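Local atomic coordinates of outer envelope protein 64, mitochondrial (Arabidopsis thaliana, PDB entry 6HPG), a protein that probably serves as a chaperone receptor that mediates Hsp90-dependent protein targeting to mitochondria, represented here by its three-repeat TPR domain. Residues A5-V8 and M9-G13; G37-A40 and T41-C44; K71-V74 and K75-L78; V102-P105 and Q106-T109. All blocks are in the same frame, centred on the assembly; numbering follows the deposited sequence.

Contact 1 of 4, residues A5-V8 and M9-G13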
ATOM      1  N   ALA A   5      13.629  14.852   8.790  1.00 22.09           N
ATOM      2  CA  ALA A   5      14.155  13.474   9.011  1.00 20.10           C
ATOM      3  C   ALA A   5      13.170  12.363   8.494  1.00 18.02           C
ATOM      4  O   ALA A   5      13.551  11.376   7.820  1.00 14.60           O
ATOM      5  CB  ALA A   5      14.497  13.283  10.485  1.00 19.81           C
ATOM      6  N   SER A   6      11.891  12.605   8.710  1.00 19.87           N
ATOM      7  CA  SER A   6      10.857  11.687   8.290  1.00 19.61           C
ATOM      8  C   SER A   6      10.961  11.403   6.779  1.00 17.81           C
ATOM      9  O   SER A   6      10.867  10.256   6.374  1.00 18.28           O
ATOM     10  CB  SER A   6       9.468  12.204   8.664  1.00 20.00           C
ATOM     11  OG  SER A   6       8.898  13.062   7.685  1.00 24.16           O
ATOM     12  N   GLU A   7      11.153  12.445   5.969  1.00 17.18           N
ATOM     13  CA  GLU A   7      11.215  12.275   4.519  1.00 17.12           C
ATOM     14  C   GLU A   7      12.502  11.538   4.168  1.00 17.93           C
ATOM     15  O   GLU A   7      12.525  10.710   3.279  1.00 18.77           O
ATOM     16  CB  GLU A   7      11.179  13.620   3.794  1.00 17.98           C
ATOM     17  CG  GLU A   7      11.537  13.522   2.305  1.00 20.46           C
ATOM     18  CD  GLU A   7      10.554  12.695   1.488  1.00 19.05           C
ATOM     19  OE1 GLU A   7      10.864  12.305   0.345  1.00 24.73           O
ATOM     20  OE2 GLU A   7       9.446  12.436   1.969  1.00 19.98           O
ATOM     21  N   VAL A   8      13.570  11.810   4.910  1.00 18.50           N
ATOM     22  CA  VAL A   8      14.838  11.098   4.719  1.00 17.51           C
ATOM     23  C   VAL A   8      14.668   9.618   4.977  1.00 19.87           C
ATOM     24  O   VAL A   8      15.063   8.782   4.126  1.00 18.52           O
ATOM     25  CB  VAL A   8      15.993  11.759   5.527  1.00 20.58           C
ATOM     26  CG1 VAL A   8      17.267  10.898   5.549  1.00 19.47           C
ATOM     27  CG2 VAL A   8      16.289  13.138   4.922  1.00 21.93           C
ATOM     28  N   MET A   9      13.994   9.281   6.074  1.00 15.99           N
ATOM     29  CA  MET A   9      13.719   7.890   6.395  1.00 14.98           C
ATOM     30  C   MET A   9      12.824   7.253   5.297  1.00 19.19           C
ATOM     31  O   MET A   9      13.079   6.117   4.860  1.00 14.51           O
ATOM     32  CB  MET A   9      13.034   7.821   7.741  1.00 17.65           C
ATOM     33  CG  MET A   9      13.903   8.329   8.899  1.00 19.97           C
ATOM     34  SD  MET A   9      15.284   7.220   9.109  1.00 24.20           S
ATOM     35  CE  MET A   9      16.623   7.992   8.272  1.00 25.45           C
ATOM     36  N   LYS A  10      11.807   7.989   4.836  1.00 14.54           N
ATOM     37  CA  LYS A  10      11.020   7.485   3.749  1.00 19.60           C
ATOM     38  C   LYS A  10      11.879   7.156   2.555  1.00 18.67           C
ATOM     39  O   LYS A  10      11.792   6.033   2.015  1.00 21.94           O
ATOM     40  CB  LYS A  10       9.876   8.429   3.368  1.00 22.18           C
ATOM     41  CG  LYS A  10       8.970   7.818   2.290  1.00 23.52           C
ATOM     42  CD  LYS A  10       8.369   8.841   1.368  1.00 23.42           C
ATOM     43  CE  LYS A  10       9.419   9.408   0.431  1.00 28.31           C
ATOM     44  NZ  LYS A  10       8.742  10.249  -0.609  1.00 29.74           N
ATOM     45  N   GLU A  11      12.751   8.084   2.173  1.00 20.52           N
ATOM     46  CA  GLU A  11      13.599   7.864   0.998  1.00 22.64           C
ATOM     47  C   GLU A  11      14.538   6.649   1.172  1.00 23.81           C
ATOM     48  O   GLU A  11      14.759   5.916   0.224  1.00 18.87           O
ATOM     49  CB  GLU A  11      14.350   9.142   0.618  1.00 27.15           C
ATOM     50  CG  GLU A  11      13.363  10.259   0.216  1.00 30.17           C
ATOM     51  CD  GLU A  11      13.978  11.648   0.082  1.00 31.82           C
ATOM     52  OE1 GLU A  11      15.186  11.821   0.344  1.00 29.80           O
ATOM     53  OE2 GLU A  11      13.231  12.576  -0.310  1.00 28.01           O
ATOM     54  N   LYS A  12      15.009   6.403   2.393  1.00 21.25           N
ATOM     55  CA  LYS A  12      15.893   5.256   2.706  1.00 22.64           C
ATOM     56  C   LYS A  12      15.090   3.966   2.606  1.00 19.77           C
ATOM     57  O   LYS A  12      15.553   2.937   2.082  1.00 16.68           O
ATOM     58  CB  LYS A  12      16.486   5.403   4.126  1.00 24.21           C
ATOM     59  CG  LYS A  12      17.957   5.808   4.234  1.00 33.67           C
ATOM     60  CD  LYS A  12      18.300   7.218   3.814  1.00 34.38           C
ATOM     61  CE  LYS A  12      19.575   7.708   4.497  1.00 43.92           C
ATOM     62  NZ  LYS A  12      19.449   7.994   5.971  1.00 47.37           N
ATOM     63  N   GLY A  13      13.864   4.029   3.076  1.00 17.23           N
ATOM     64  CA  GLY A  13      12.911   2.929   2.882  1.00 20.00           C
ATOM     65  C   GLY A  13      12.722   2.579   1.409  1.00 18.68           C
ATOM     66  O   GLY A  13      12.686   1.399   1.059  1.00 19.07           O
TER

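Contact 2 of 4, residues G37-A40 and T41-C44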
ATOM      1  N   GLY A  37       3.617  11.036  11.658  1.00 24.14           N
ATOM      2  CA  GLY A  37       2.494  10.121  11.666  1.00 22.37           C
ATOM      3  C   GLY A  37       1.290  10.560  10.844  1.00 23.02           C
ATOM      4  O   GLY A  37       0.266   9.890  10.849  1.00 31.29           O
ATOM      5  N   ALA A  38       1.413  11.663  10.118  1.00 22.78           N
ATOM      6  CA  ALA A  38       0.320  12.237   9.353  1.00 24.31           C
ATOM      7  C   ALA A  38       0.607  12.176   7.882  1.00 22.08           C
ATOM      8  O   ALA A  38       0.173  13.067   7.170  1.00 23.18           O
ATOM      9  CB  ALA A  38       0.082  13.713   9.794  1.00 22.39           C
ATOM     10  N   ASN A  39       1.334  11.156   7.411  1.00 25.04           N
ATOM     11  CA  ASN A  39       1.628  11.022   5.962  1.00 22.73           C
ATOM     12  C   ASN A  39       1.128   9.704   5.428  1.00 21.98           C
ATOM     13  O   ASN A  39       1.628   8.639   5.827  1.00 20.50           O
ATOM     14  CB  ASN A  39       3.109  11.157   5.681  1.00 26.10           C
ATOM     15  CG  ASN A  39       3.398  11.327   4.198  1.00 25.08           C
ATOM     16  OD1 ASN A  39       3.372  10.361   3.425  1.00 26.95           O
ATOM     17  ND2 ASN A  39       3.609  12.558   3.784  1.00 27.58           N
ATOM     18  N   ALA A  40       0.134   9.774   4.542  1.00 18.65           N
ATOM     19  CA  ALA A  40      -0.496   8.571   4.019  1.00 19.31           C
ATOM     20  C   ALA A  40       0.477   7.715   3.227  1.00 19.10           C
ATOM     21  O   ALA A  40       0.407   6.484   3.293  1.00 19.13           O
ATOM     22  CB  ALA A  40      -1.679   8.933   3.153  1.00 24.13           C
ATOM     23  N   THR A  41       1.336   8.366   2.434  1.00 20.12           N
ATOM     24  CA  THR A  41       2.351   7.676   1.607  1.00 18.56           C
ATOM     25  C   THR A  41       3.342   6.826   2.464  1.00 21.01           C
ATOM     26  O   THR A  41       3.772   5.745   2.061  1.00 16.69           O
ATOM     27  CB  THR A  41       3.055   8.736   0.736  1.00 20.18           C
ATOM     28  OG1 THR A  41       2.058   9.400  -0.023  1.00 23.17           O
ATOM     29  CG2 THR A  41       4.068   8.134  -0.218  1.00 20.36           C
ATOM     30  N   TYR A  42       3.644   7.266   3.687  1.00 19.79           N
ATOM     31  CA  TYR A  42       4.600   6.512   4.520  1.00 20.46           C
ATOM     32  C   TYR A  42       4.018   5.167   4.915  1.00 20.24           C
ATOM     33  O   TYR A  42       4.678   4.132   4.778  1.00 18.43           O
ATOM     34  CB  TYR A  42       4.937   7.264   5.817  1.00 20.48           C
ATOM     35  CG  TYR A  42       5.713   8.551   5.725  1.00 17.42           C
ATOM     36  CD1 TYR A  42       5.961   9.179   4.519  1.00 14.37           C
ATOM     37  CD2 TYR A  42       6.123   9.187   6.901  1.00 16.50           C
ATOM     38  CE1 TYR A  42       6.638  10.347   4.483  1.00 16.38           C
ATOM     39  CE2 TYR A  42       6.838  10.353   6.873  1.00 14.57           C
ATOM     40  CZ  TYR A  42       7.066  10.960   5.672  1.00 15.69           C
ATOM     41  OH  TYR A  42       7.741  12.155   5.629  1.00 15.95           O
ATOM     42  N   TYR A  43       2.751   5.205   5.359  1.00 17.05           N
ATOM     43  CA  TYR A  43       1.952   4.008   5.606  1.00 16.72           C
ATOM     44  C   TYR A  43       1.713   3.105   4.350  1.00 15.72           C
ATOM     45  O   TYR A  43       1.810   1.879   4.426  1.00 13.06           O
ATOM     46  CB  TYR A  43       0.585   4.379   6.249  1.00 17.96           C
ATOM     47  CG  TYR A  43       0.625   4.715   7.764  1.00 14.09           C
ATOM     48  CD1 TYR A  43       0.536   3.715   8.703  1.00 14.25           C
ATOM     49  CD2 TYR A  43       0.692   6.022   8.209  1.00 17.81           C
ATOM     50  CE1 TYR A  43       0.543   3.989  10.095  1.00 17.72           C
ATOM     51  CE2 TYR A  43       0.702   6.329   9.602  1.00 15.77           C
ATOM     52  CZ  TYR A  43       0.630   5.294  10.526  1.00 15.52           C
ATOM     53  OH  TYR A  43       0.648   5.546  11.868  1.00 24.84           O
ATOM     54  N   CYS A  44       1.376   3.730   3.232  1.00 16.56           N
ATOM     55  CA  CYS A  44       1.122   2.989   1.993  1.00 16.27           C
ATOM     56  C   CYS A  44       2.357   2.275   1.504  1.00 16.86           C
ATOM     57  O   CYS A  44       2.277   1.145   1.015  1.00 19.45           O
ATOM     58  CB  CYS A  44       0.658   3.915   0.898  1.00 17.16           C
ATOM     59  SG  CYS A  44      -0.431   3.027  -0.241  1.00 22.16           S
TER

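Contact 3 of 4, residues K71-V74 and K75-L78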
ATOM      1  N   LYS A  71      -8.208   9.655   1.953  1.00 27.73           N
ATOM      2  CA  LYS A  71      -9.185   8.847   1.228  1.00 28.97           C
ATOM      3  C   LYS A  71      -8.884   8.613  -0.214  1.00 24.28           C
ATOM      4  O   LYS A  71      -9.341   7.624  -0.752  1.00 27.14           O
ATOM      5  CB  LYS A  71     -10.581   9.503   1.309  1.00 42.51           C
ATOM      6  CG  LYS A  71     -11.424   8.972   2.460  1.00 53.82           C
ATOM      7  CD  LYS A  71     -12.893   9.365   2.357  1.00 65.29           C
ATOM      8  CE  LYS A  71     -13.781   8.312   3.012  1.00 70.14           C
ATOM      9  NZ  LYS A  71     -15.217   8.699   2.974  1.00 79.02           N
ATOM     10  N   LYS A  72      -8.181   9.543  -0.868  1.00 25.99           N
ATOM     11  CA  LYS A  72      -7.952   9.455  -2.300  1.00 24.54           C
ATOM     12  C   LYS A  72      -6.643   8.720  -2.673  1.00 20.98           C
ATOM     13  O   LYS A  72      -6.284   8.701  -3.811  1.00 18.99           O
ATOM     14  CB  LYS A  72      -8.026  10.848  -2.909  1.00 30.49           C
ATOM     15  CG  LYS A  72      -9.424  11.449  -2.787  1.00 36.04           C
ATOM     16  CD  LYS A  72      -9.452  12.893  -3.242  1.00 42.28           C
ATOM     17  CE  LYS A  72     -10.881  13.388  -3.395  1.00 46.90           C
ATOM     18  NZ  LYS A  72     -10.941  14.868  -3.564  1.00 52.80           N
ATOM     19  N   ASN A  73      -5.941   8.120  -1.708  1.00 21.11           N
ATOM     20  CA  ASN A  73      -4.744   7.358  -1.996  1.00 19.72           C
ATOM     21  C   ASN A  73      -5.005   6.060  -2.772  1.00 22.19           C
ATOM     22  O   ASN A  73      -5.390   5.054  -2.187  1.00 23.12           O
ATOM     23  CB  ASN A  73      -3.983   6.995  -0.716  1.00 22.66           C
ATOM     24  CG  ASN A  73      -2.627   6.437  -1.031  1.00 22.17           C
ATOM     25  OD1 ASN A  73      -2.524   5.376  -1.665  1.00 22.98           O
ATOM     26  ND2 ASN A  73      -1.583   7.211  -0.744  1.00 28.84           N
ATOM     27  N   VAL A  74      -4.706   6.071  -4.063  1.00 18.89           N
ATOM     28  CA  VAL A  74      -5.082   4.981  -4.943  1.00 21.92           C
ATOM     29  C   VAL A  74      -4.424   3.675  -4.531  1.00 20.28           C
ATOM     30  O   VAL A  74      -5.060   2.622  -4.507  1.00 20.56           O
ATOM     31  CB  VAL A  74      -4.699   5.248  -6.410  1.00 22.15           C
ATOM     32  CG1 VAL A  74      -5.046   4.032  -7.287  1.00 22.48           C
ATOM     33  CG2 VAL A  74      -5.401   6.489  -6.924  1.00 25.92           C
ATOM     34  N   LYS A  75      -3.136   3.747  -4.279  1.00 19.38           N
ATOM     35  CA  LYS A  75      -2.349   2.588  -3.909  1.00 19.57           C
ATOM     36  C   LYS A  75      -2.783   1.904  -2.612  1.00 16.92           C
ATOM     37  O   LYS A  75      -2.649   0.701  -2.501  1.00 19.34           O
ATOM     38  CB  LYS A  75      -0.849   2.919  -3.933  1.00 20.95           C
ATOM     39  CG  LYS A  75      -0.327   3.141  -5.353  1.00 21.53           C
ATOM     40  CD  LYS A  75       1.194   3.083  -5.450  1.00 20.12           C
ATOM     41  CE  LYS A  75       1.729   3.737  -6.725  1.00 22.34           C
ATOM     42  NZ  LYS A  75       3.232   3.700  -6.852  1.00 19.75           N
ATOM     43  N   ALA A  76      -3.380   2.643  -1.684  1.00 15.79           N
ATOM     44  CA  ALA A  76      -3.945   2.057  -0.474  1.00 16.46           C
ATOM     45  C   ALA A  76      -5.068   1.049  -0.759  1.00 17.18           C
ATOM     46  O   ALA A  76      -5.159  -0.008  -0.115  1.00 15.74           O
ATOM     47  CB  ALA A  76      -4.389   3.172   0.492  1.00 13.51           C
ATOM     48  N   TYR A  77      -5.914   1.366  -1.749  1.00 18.67           N
ATOM     49  CA  TYR A  77      -6.963   0.487  -2.190  1.00 17.99           C
ATOM     50  C   TYR A  77      -6.428  -0.751  -2.955  1.00 20.48           C
ATOM     51  O   TYR A  77      -6.841  -1.902  -2.685  1.00 17.17           O
ATOM     52  CB  TYR A  77      -8.040   1.264  -2.980  1.00 17.99           C
ATOM     53  CG  TYR A  77      -8.671   2.313  -2.139  1.00 19.59           C
ATOM     54  CD1 TYR A  77      -9.616   1.989  -1.138  1.00 24.33           C
ATOM     55  CD2 TYR A  77      -8.296   3.612  -2.260  1.00 22.21           C
ATOM     56  CE1 TYR A  77     -10.142   2.967  -0.298  1.00 21.78           C
ATOM     57  CE2 TYR A  77      -8.811   4.590  -1.425  1.00 21.90           C
ATOM     58  CZ  TYR A  77      -9.736   4.272  -0.455  1.00 22.96           C
ATOM     59  OH  TYR A  77     -10.221   5.290   0.333  1.00 23.52           O
ATOM     60  N   LEU A  78      -5.527  -0.505  -3.912  1.00 20.08           N
ATOM     61  CA  LEU A  78      -4.858  -1.579  -4.673  1.00 18.41           C
ATOM     62  C   LEU A  78      -4.176  -2.586  -3.770  1.00 17.62           C
ATOM     63  O   LEU A  78      -4.363  -3.783  -3.919  1.00 15.66           O
ATOM     64  CB  LEU A  78      -3.817  -0.986  -5.596  1.00 18.36           C
ATOM     65  CG  LEU A  78      -4.365  -0.075  -6.720  1.00 21.13           C
ATOM     66  CD1 LEU A  78      -3.233   0.363  -7.635  1.00 21.76           C
ATOM     67  CD2 LEU A  78      -5.396  -0.787  -7.551  1.00 19.35           C
TER

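Contact 4 of 4, residues V102-P105 and Q106-T109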
ATOM      1  N   VAL A 102     -12.731   3.965  -9.192  1.00 20.82           N
ATOM      2  CA  VAL A 102     -13.476   5.204  -8.943  1.00 21.43           C
ATOM      3  C   VAL A 102     -12.526   6.386  -8.891  1.00 22.94           C
ATOM      4  O   VAL A 102     -12.804   7.401  -9.504  1.00 22.99           O
ATOM      5  CB  VAL A 102     -14.376   5.120  -7.655  1.00 21.78           C
ATOM      6  CG1 VAL A 102     -14.929   6.471  -7.208  1.00 21.24           C
ATOM      7  CG2 VAL A 102     -15.504   4.162  -7.899  1.00 23.58           C
ATOM      8  N   LEU A 103     -11.415   6.237  -8.158  1.00 24.38           N
ATOM      9  CA  LEU A 103     -10.369   7.270  -8.040  1.00 24.25           C
ATOM     10  C   LEU A 103      -9.476   7.359  -9.311  1.00 23.63           C
ATOM     11  O   LEU A 103      -9.046   8.431  -9.698  1.00 19.62           O
ATOM     12  CB  LEU A 103      -9.478   7.011  -6.815  1.00 21.89           C
ATOM     13  CG  LEU A 103     -10.229   6.892  -5.480  1.00 23.13           C
ATOM     14  CD1 LEU A 103      -9.333   6.369  -4.371  1.00 22.76           C
ATOM     15  CD2 LEU A 103     -10.841   8.226  -5.094  1.00 26.12           C
ATOM     16  N   GLU A 104      -9.178   6.235  -9.941  1.00 17.71           N
ATOM     17  CA  GLU A 104      -8.252   6.248 -11.062  1.00 22.03           C
ATOM     18  C   GLU A 104      -8.793   5.325 -12.127  1.00 21.08           C
ATOM     19  O   GLU A 104      -8.451   4.150 -12.161  1.00 24.71           O
ATOM     20  CB  GLU A 104      -6.840   5.839 -10.601  1.00 24.45           C
ATOM     21  CG  GLU A 104      -5.740   5.974 -11.646  1.00 23.71           C
ATOM     22  CD  GLU A 104      -4.363   5.600 -11.093  1.00 26.36           C
ATOM     23  OE1 GLU A 104      -3.723   4.678 -11.646  1.00 24.65           O
ATOM     24  OE2 GLU A 104      -3.904   6.231 -10.119  1.00 27.50           O
ATOM     25  N   PRO A 105      -9.700   5.860 -12.987  1.00 29.01           N
ATOM     26  CA  PRO A 105     -10.409   5.033 -13.954  1.00 22.46           C
ATOM     27  C   PRO A 105      -9.545   4.144 -14.811  1.00 21.67           C
ATOM     28  O   PRO A 105      -9.989   3.067 -15.176  1.00 22.36           O
ATOM     29  CB  PRO A 105     -11.126   6.071 -14.816  1.00 25.20           C
ATOM     30  CG  PRO A 105     -11.465   7.136 -13.864  1.00 28.78           C
ATOM     31  CD  PRO A 105     -10.270   7.227 -12.946  1.00 27.20           C
ATOM     32  N   GLN A 106      -8.338   4.585 -15.165  1.00 24.20           N
ATOM     33  CA  GLN A 106      -7.525   3.847 -16.136  1.00 29.79           C
ATOM     34  C   GLN A 106      -6.654   2.772 -15.476  1.00 31.17           C
ATOM     35  O   GLN A 106      -5.865   2.123 -16.170  1.00 28.67           O
ATOM     36  CB  GLN A 106      -6.634   4.817 -16.937  1.00 35.81           C
ATOM     37  CG  GLN A 106      -7.395   5.897 -17.685  1.00 45.31           C
ATOM     38  CD  GLN A 106      -8.071   5.365 -18.928  1.00 59.62           C
ATOM     39  OE1 GLN A 106      -9.299   5.313 -19.000  1.00 67.97           O
ATOM     40  NE2 GLN A 106      -7.272   4.939 -19.908  1.00 62.93           N
ATOM     41  N   ASN A 107      -6.797   2.564 -14.163  1.00 25.35           N
ATOM     42  CA  ASN A 107      -5.807   1.811 -13.420  1.00 23.00           C
ATOM     43  C   ASN A 107      -5.776   0.389 -13.895  1.00 25.24           C
ATOM     44  O   ASN A 107      -6.760  -0.334 -13.792  1.00 26.03           O
ATOM     45  CB  ASN A 107      -6.091   1.851 -11.925  1.00 25.05           C
ATOM     46  CG  ASN A 107      -4.985   1.216 -11.130  1.00 26.58           C
ATOM     47  OD1 ASN A 107      -5.010   0.017 -10.856  1.00 28.88           O
ATOM     48  ND2 ASN A 107      -3.995   1.999 -10.784  1.00 21.88           N
ATOM     49  N   LYS A 108      -4.634  -0.026 -14.418  1.00 25.32           N
ATOM     50  CA  LYS A 108      -4.535  -1.329 -15.048  1.00 36.13           C
ATOM     51  C   LYS A 108      -4.602  -2.460 -14.013  1.00 33.00           C
ATOM     52  O   LYS A 108      -5.128  -3.520 -14.317  1.00 35.22           O
ATOM     53  CB  LYS A 108      -3.275  -1.433 -15.921  1.00 43.71           C
ATOM     54  CG  LYS A 108      -3.546  -1.772 -17.393  1.00 64.17           C
ATOM     55  CD  LYS A 108      -3.989  -3.228 -17.623  1.00 75.59           C
ATOM     56  CE  LYS A 108      -5.442  -3.348 -18.085  1.00 78.92           C
ATOM     57  NZ  LYS A 108      -5.974  -4.735 -17.923  1.00 80.29           N
ATOM     58  N   THR A 109      -4.134  -2.216 -12.787  1.00 25.24           N
ATOM     59  CA  THR A 109      -3.984  -3.270 -11.818  1.00 23.84           C
ATOM     60  C   THR A 109      -5.284  -3.646 -11.268  1.00 25.04           C
ATOM     61  O   THR A 109      -5.533  -4.826 -11.054  1.00 30.62           O
ATOM     62  CB  THR A 109      -3.060  -2.850 -10.673  1.00 27.87           C
ATOM     63  OG1 THR A 109      -1.723  -2.940 -11.166  1.00 32.02           O
ATOM     64  CG2 THR A 109      -3.197  -3.730  -9.397  1.00 26.12           C
TER
HETATM   65  O   HOH W   1     -10.512   3.142 -18.250  1.00 34.63           O

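Contact 1 of 4, residues A5-V8 and M9-G13
Glu7 and Lys10 lie side by side on helix 2-18, pointing the same way; from Ser6 onward this helix belongs to the first tetratricopeptide (TPR) repeat. Their ends form an i to i+3 salt bridge, Lys10 NZ to Glu7 OE1 at 3.1 Å, weak as a hydrogen bond. Lys10 gets there with CG anti to its own backbone N (chi1 -175°) and bends at chi2 and chi3, which also lay its CE within 3.2 Å of the same oxygen. Lys10 NZ hydrogen-bonds the backbone of the bound peptide as well, so Glu7 probably acts as a second-shell partner that places this ammonium. Glu11 comes in one turn on, its carboxylate 83° from that of Glu7, with Glu11 OE2 and Glu7 OE1 only 2.5 Å apart. A glutamine in place of Glu7 would probably leave the Lys10 ammonium without this counter-charge and freer to swing from the peptide. Round the helix, Val8 and Lys12 run alongside each other, Val8 CG1 lying 3.7 Å from Lys12 NZ. Met9 bends its chain back over the preceding turn, and its CE rests 4.0 Å from Val8 CG1.

Contact 2 of 4, residues G37-A40 and T41-C44
Asn39 meets Tyr42 with both its backbone and its side chain. The hydrogen bonds come first. Tyr42 N is shared by two oxygens of one residue: Asn39 O at 3.2 Å, approached from well above the carbonyl plane, and Asn39 OD1 at 3.1 Å, a weak bond. The side-chain oxygen reaches forward to the first turn because CG stands anti to the backbone N of Asn39 (chi1 -168°). From Ala40 the regular helical pattern takes over, Cys44 N bonding Ala40 O at 2.9 Å.

The Asn39 OD1 bond is an N-cap bond: Asn39 sits right before helix 40-52, at the junction where TPR 1 ends and TPR 2 begins with Thr41.

Stacking is the second kind of contact. Asn39 CB makes a CH-pi contact over the face of the Tyr42 ring, 3.6 Å from its centroid and 8° off the normal. The amide follows over that face, its plane 26° from the ring, and Asn39 CG comes within 3.4 Å of Tyr42 CD1. The ring is held at its far end too, where Tyr42 OH hydrogen-bonds Ser6 OG.

Plain packing makes up the rest. Gly37 O lies in the plane of the Tyr43 ring, 3.8 Å from Tyr43 CE2, and Ala66 and Ile69 of helix 56-69 pack against this tyrosine. Thr41 CB is 3.2 Å from Asn39 OD1, and Thr41 packs on an acidic side chain of the bound peptide.

Contact 3 of 4, residues K71-V74 and K75-L78
Asn73 OD1 accepts Ala76 N at 2.9 Å with an N-H...O angle of 146°, the capping bond of an N-cap at the start of helix 74-86. The donor lies somewhat tilted from the amide plane, and Asn73 O adds a weak second bond to the same nitrogen. Next comes Val74 O, which takes Leu78 N at 3.2 Å on a nearly straight line (172°) and Tyr77 N weakly. Val74 and Leu78 run side by side one turn apart, Val74 CG1 lying 4.1 Å from Leu78 CD1.

The preceding loop is fixed from farther along the helix. Tyr77, its CG beside its own backbone N (chi1 -61°), sends its ring back over the turn, and Tyr77 OH donates to Lys71 O at 2.7 Å; that oxygen lies in the ring plane, at the edge. The hydroxyl thus ties the loop leaving TPR 2 to the first full turn of TPR 3.

Outside the two segments, Lys75 NZ reaches the bound peptide, pairing with an acidic side chain and hydrogen-bonding the peptide backbone twice. Tyr77 meets His99 edge-to-face and packs on Leu103 of helix 90-103, while Ala76 touches Cys44 of helix 40-52 and Ala66 of helix 56-69.

Contact 4 of 4, residues V102-P105 and Q106-T109
Glu104 and Asn107 are joined twice, and these two bonds form the tight part of the contact. Asn107 N donates to Glu104 O at 3.0 Å, and Asn107 ND2 donates to Glu104 OE1 at 2.8 Å with an N-H...O angle of 168°. The oxygen lies in the plane of the asparagine amide, whereas the amide reaches the carboxylate from above its plane (59° out of it). Glu104, extended beyond CG, thereby spans the turn beside the backbone bond, and Asn107 CB comes within 3.3 Å of Glu104 O.

The backbone bond closes a type I beta turn from Glu104 to Asn107, at the end of TPR 3, which leads from helix 90-103 into helix 108-118. Asn107 is also the N-cap of that last helix: its OD1 accepts Ala110 N and, weakly, Thr109 N at 3.1 Å. One amide therefore serves both sides, its nitrogen facing the turn and its oxygen the helix. Both residues meet the bound peptide as well, Glu104 OE2 by a hydrogen bond with a polar side chain and Asn107 ND2 by a weak bond to the backbone. Were Glu104 an alanine, Asn107 ND2 would probably lose its strong acceptor, leaving the cap amide held mainly by its oxygen and the peptide side chain short of its mate.

The solvent side, at Pro105 and Gln106, is looser. No direct hydrogen bond joins this pair; a water bridges them instead, donating to Pro105 O at 3.1 Å and to Gln106 OE1 at 2.6 Å. Gln106 bends at chi2 (-76°), which curls its amide back toward that water.

Overall arrangement
Contact 1 lies within one helix at the surface, whereas contacts 2, 3 and 4 are partly buried and each place an asparagine N-cap where the next helix begins. Their chemistry shifts with place: charged pairs along a surface helix in contact 1, a tyrosine ring stacked on the cap in contact 2, a tyrosine hydroxyl tied to the loop in contact 3, and a carboxylate-amide pair round a turn in contact 4. Neighbours touch in series: Ser6 OG meets Tyr42 OH, Cys44 SG packs by Ala76 N, and Leu78 CD2 by Asn107 OD1. Contacts 1 and 4, with centres about 28 Å apart, do not touch, yet the bound peptide reaches residues of all four.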